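Local coordinates for 3-polyprenyl-4-hydroxybenzoate decarboxylase and related decarboxylases (Pelotomaculum thermopropionicum, PDB 6H6X), which catalyses, as the prFMN-dependent UbiD-class enzyme HmfF, the reversible decarboxylation of 2,5-furandicarboxylic acid and so the carboxylation of 2-furoic acid, at the interface of chains A and B. Residues are numbered along the deposited sequence; one frame, centred on the assembly and turned at random. Chains: chain A/B, 3-polyprenyl-4-hydroxybenzoate decarboxylase and related decarboxylases.

Contact 1 and contact 2 belong to one two-fold symmetric dimer interface, the centres of their C-alpha atoms about 16 Å apart. They share no residue, but A:Tyr264 of contact 1 and A:Arg262 of contact 2 are next-but-one neighbours in sequence, so one stretch of chain A serves both. Chain B brings its C-terminal tail to contact 1 and helix 375-385 to contact 2. The first is mainly apolar with a backbone bond, the second is built on charge and a bridging water. Each recurs with the chains exchanged, tying the two subunits together at two pairs of places in this dimeric form of the enzyme.

Contact 1: the interface of chains A and B. Residues chain A 32-33, 36, 122-124, 264; chain B 433-436.
B:Ile433 to B:Pro436, in the C-terminal tail of this UbiD-family decarboxylase, lie against the A:His122-A:Ala124 loop, the ring of A:Tyr264 and helix 30-37 of the partner chain. The A:His123 imidazole is the wedge of the contact, entering between two isoleucines that sit on opposite sides of its plane. B:Ile433 covers one face with its CD1 methyl, 3.9 Å from the ring centroid and shifted toward the rim. From the other side B:Ile435 CG1 comes to A:His123 CD2 at 3.4 Å, while the carbonyl carbon of B:Ser434 meets the ring at its edge, in plane.

B:Ile433 divides its two branches between two aromatic rings. Its CG1 takes the crowded position between backbone N and carbonyl carbon (chi1 66°), which sends CD1 to the histidine and turns the CG2 methyl onto A:Tyr264. That methyl stands over the centre of the phenol ring, 3.6 Å from the centroid, a CH-pi contact.

A backbone hydrogen bond from A:Ala124 N to B:Ser434 O (2.9 Å) fixes the tail in register with the loop. Beyond it, B:Ile435 spreads over the helix: CG2, anti to its own backbone N, packs on A:Ala33 CB at 3.8 Å and also lies near A:Ala32 CB and the A:His122 carbonyl oxygen. Its CD1 points toward A:Ala32 O and the A:Lys36 CB, whose side chain is not modelled further. B:Pro436, poorly ordered, lays its CD against A:Ala124 CB at 3.7 Å.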
# COMPACT_ATOMS: atom_id res chain seq x y z
N ALA A 32 -19.13 -1.95 17.12
CA ALA A 32 -17.99 -1.34 16.45
C ALA A 32 -16.94 -2.37 16.20
O ALA A 32 -16.31 -2.38 15.14
CB ALA A 32 -17.40 -0.18 17.25
N ALA A 33 -16.71 -3.22 17.19
CA ALA A 33 -15.70 -4.26 17.07
C ALA A 33 -16.03 -5.28 15.99
O ALA A 33 -15.18 -5.66 15.21
CB ALA A 33 -15.55 -4.96 18.41
N LYS A 36 -15.74 -3.45 12.55
CA LYS A 36 -14.36 -3.24 12.11
C LYS A 36 -13.83 -4.47 11.38
O LYS A 36 -13.04 -4.33 10.45
CB LYS A 36 -13.43 -2.86 13.27
N HIS A 122 -18.75 3.68 20.42
CA HIS A 122 -17.91 3.12 19.37
C HIS A 122 -16.48 2.70 19.82
O HIS A 122 -16.10 1.57 19.64
CB HIS A 122 -17.86 4.06 18.18
CG HIS A 122 -19.19 4.22 17.50
ND1 HIS A 122 -20.09 5.20 17.86
CD2 HIS A 122 -19.77 3.50 16.52
CE1 HIS A 122 -21.16 5.09 17.10
NE2 HIS A 122 -20.98 4.08 16.26
N HIS A 123 -15.71 3.63 20.36
CA HIS A 123 -14.33 3.43 20.79
C HIS A 123 -14.19 3.64 22.31
O HIS A 123 -14.98 4.38 22.92
CB HIS A 123 -13.42 4.39 20.04
CG HIS A 123 -13.35 4.11 18.56
ND1 HIS A 123 -14.14 4.75 17.63
CD2 HIS A 123 -12.58 3.24 17.87
CE1 HIS A 123 -13.88 4.26 16.43
NE2 HIS A 123 -12.92 3.36 16.54
N ALA A 124 -13.14 3.04 22.88
CA ALA A 124 -12.77 3.08 24.32
C ALA A 124 -12.82 4.46 24.95
O ALA A 124 -13.47 4.67 25.94
CB ALA A 124 -11.36 2.50 24.52
N TYR A 264 -8.10 10.59 19.23
CA TYR A 264 -9.18 11.16 19.96
C TYR A 264 -9.31 12.66 19.68
O TYR A 264 -8.30 13.36 19.68
CB TYR A 264 -9.08 10.80 21.45
CG TYR A 264 -9.42 9.32 21.65
CD1 TYR A 264 -10.76 8.86 21.51
CD2 TYR A 264 -8.44 8.37 21.93
CE1 TYR A 264 -11.11 7.51 21.65
CE2 TYR A 264 -8.77 7.02 22.13
CZ TYR A 264 -10.08 6.58 21.97
OH TYR A 264 -10.41 5.25 22.14
N ILE B 433 -6.78 5.49 18.60
CA ILE B 433 -8.11 5.05 19.03
C ILE B 433 -8.11 3.51 19.00
O ILE B 433 -7.33 2.90 18.27
CB ILE B 433 -9.29 5.68 18.21
CG1 ILE B 433 -9.28 5.23 16.74
CG2 ILE B 433 -9.25 7.20 18.36
CD1 ILE B 433 -10.33 5.90 15.86
N SER B 434 -8.97 2.92 19.81
CA SER B 434 -9.20 1.48 19.79
C SER B 434 -10.60 1.16 20.35
O SER B 434 -11.27 2.01 20.98
CB SER B 434 -8.10 0.73 20.59
OG SER B 434 -8.04 1.14 21.94
N ILE B 435 -11.00 -0.10 20.14
CA ILE B 435 -12.31 -0.63 20.51
C ILE B 435 -12.04 -1.78 21.50
O ILE B 435 -11.35 -2.72 21.13
CB ILE B 435 -13.06 -1.16 19.26
CG1 ILE B 435 -13.05 -0.12 18.10
CG2 ILE B 435 -14.50 -1.52 19.61
CD1 ILE B 435 -13.27 -0.68 16.69
N PRO B 436 -12.55 -1.69 22.77
CA PRO B 436 -12.41 -2.86 23.68
C PRO B 436 -13.14 -4.14 23.19
O PRO B 436 -14.24 -4.06 22.60
CB PRO B 436 -12.98 -2.34 25.03
CG PRO B 436 -12.89 -0.86 24.93
CD PRO B 436 -13.13 -0.54 23.48

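Contact 2: the interface of chains A and B. Residues chain A 262, 294, 326-327; chain B 376, 379-380.
B:Glu376 reaches out of helix 375-385, in the C-terminal region of the UbiD fold, to two arginines of chain A, while A:Gly327, in the 3-10 helix 326-328, presses on the same helix beside it. The glutamate has the most surface buried here. Its CG is anti to the backbone N (chi1 -168°) and the chain is extended beyond it, a shape that carries the carboxylate away from its own helix to the arginines.

A:Arg294, at the start of helix 294-315, meets it tip to tip. NH1 gives a hydrogen bond and salt bridge to the carboxylate oxygen OE2 of B:Glu376 at 3.3 Å; OE2 receives it on its syn lone pair, close to the guanidinium plane. A:Arg294 NH2 adds a weak bond to the same B:Glu376 OE2. Both nitrogens converge on OE2 instead of taking one carboxylate oxygen each, and the two flat groups are turned 35° apart.

A:Arg262, poorly ordered, comes from a second direction, crossing the glutamate at about a right angle, and its NH2 makes a weak, salt-bridging contact with B:Glu376 OE2 at 3.4 Å. Two guanidinium groups near one oxygen may favour the ionised carboxylate. A:Arg262 also lies nearly parallel to the B:Trp380 indole, the planes 5° apart, with NH1 4.5 Å from the centroid of the five-membered ring, a loose cation-pi contact.

A:Gly327, without a side chain, lets the backbone settle close to the helix: its CA is 3.8 Å from B:Glu379 CG and 4.0 Å from B:Glu376 CG. Its carbonyl O lies at the edge of the B:Trp380 indole, in plane, and comes within 3.5 Å of B:Trp380 CB. On the amide side, A:Gly327 N is 3.0 Å from water 1, which in turn hydrogen-bonds the B:Glu379 carboxylate oxygen OE2 at 2.9 Å.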
# COMPACT_ATOMS: atom_id res chain seq x y z
N ARG A 262 -7.83 8.54 13.32
CA ARG A 262 -7.46 7.47 14.27
C ARG A 262 -6.80 8.04 15.57
O ARG A 262 -5.95 7.40 16.18
CB ARG A 262 -6.61 6.34 13.59
CG ARG A 262 -7.21 5.71 12.31
CD ARG A 262 -6.19 4.89 11.48
NE ARG A 262 -6.45 4.95 10.02
CZ ARG A 262 -5.63 4.54 9.03
NH1 ARG A 262 -4.43 3.99 9.29
NH2 ARG A 262 -6.01 4.67 7.75
N ARG A 294 -13.90 2.58 6.45
CA ARG A 294 -13.90 2.91 5.01
C ARG A 294 -15.13 3.67 4.61
O ARG A 294 -15.02 4.59 3.82
CB ARG A 294 -13.78 1.62 4.14
CG ARG A 294 -12.39 0.96 4.22
CD ARG A 294 -11.30 1.98 3.84
NE ARG A 294 -10.04 1.48 3.33
CZ ARG A 294 -8.82 1.69 3.85
NH1 ARG A 294 -8.60 2.34 5.01
NH2 ARG A 294 -7.77 1.19 3.21
N PRO A 326 -6.01 6.65 1.57
CA PRO A 326 -6.48 6.25 2.91
C PRO A 326 -5.48 6.49 4.03
O PRO A 326 -5.89 6.89 5.11
CB PRO A 326 -6.79 4.76 2.78
CG PRO A 326 -6.42 4.33 1.37
CD PRO A 326 -6.20 5.58 0.55
N GLY A 327 -4.20 6.27 3.74
CA GLY A 327 -3.09 6.70 4.58
C GLY A 327 -3.21 8.10 5.14
O GLY A 327 -2.95 8.33 6.33
N GLU B 376 0.71 1.77 4.55
CA GLU B 376 -0.40 2.64 4.92
C GLU B 376 -0.19 3.33 6.32
O GLU B 376 -0.62 4.47 6.56
CB GLU B 376 -1.71 1.85 4.90
CG GLU B 376 -2.94 2.76 5.00
CD GLU B 376 -4.28 1.99 4.79
OE1 GLU B 376 -4.30 0.85 4.23
OE2 GLU B 376 -5.32 2.54 5.19
N GLU B 379 2.57 5.94 5.95
CA GLU B 379 1.97 7.13 5.33
C GLU B 379 1.14 7.92 6.33
O GLU B 379 1.13 9.16 6.37
CB GLU B 379 1.13 6.74 4.08
CG GLU B 379 0.40 7.91 3.47
CD GLU B 379 -0.28 7.61 2.10
OE1 GLU B 379 -0.60 8.60 1.40
OE2 GLU B 379 -0.51 6.44 1.73
N TRP B 380 0.43 7.18 7.17
CA TRP B 380 -0.35 7.81 8.20
C TRP B 380 0.51 8.60 9.19
O TRP B 380 0.16 9.70 9.57
CB TRP B 380 -1.20 6.77 8.88
CG TRP B 380 -1.93 7.27 9.98
CD1 TRP B 380 -3.11 7.94 9.96
CD2 TRP B 380 -1.54 7.16 11.34
NE1 TRP B 380 -3.49 8.26 11.25
CE2 TRP B 380 -2.52 7.81 12.11
CE3 TRP B 380 -0.44 6.58 11.98
CZ2 TRP B 380 -2.47 7.84 13.49
CZ3 TRP B 380 -0.37 6.64 13.37
CH2 TRP B 380 -1.39 7.24 14.11
O HOH W 1 -2.90 4.88 1.41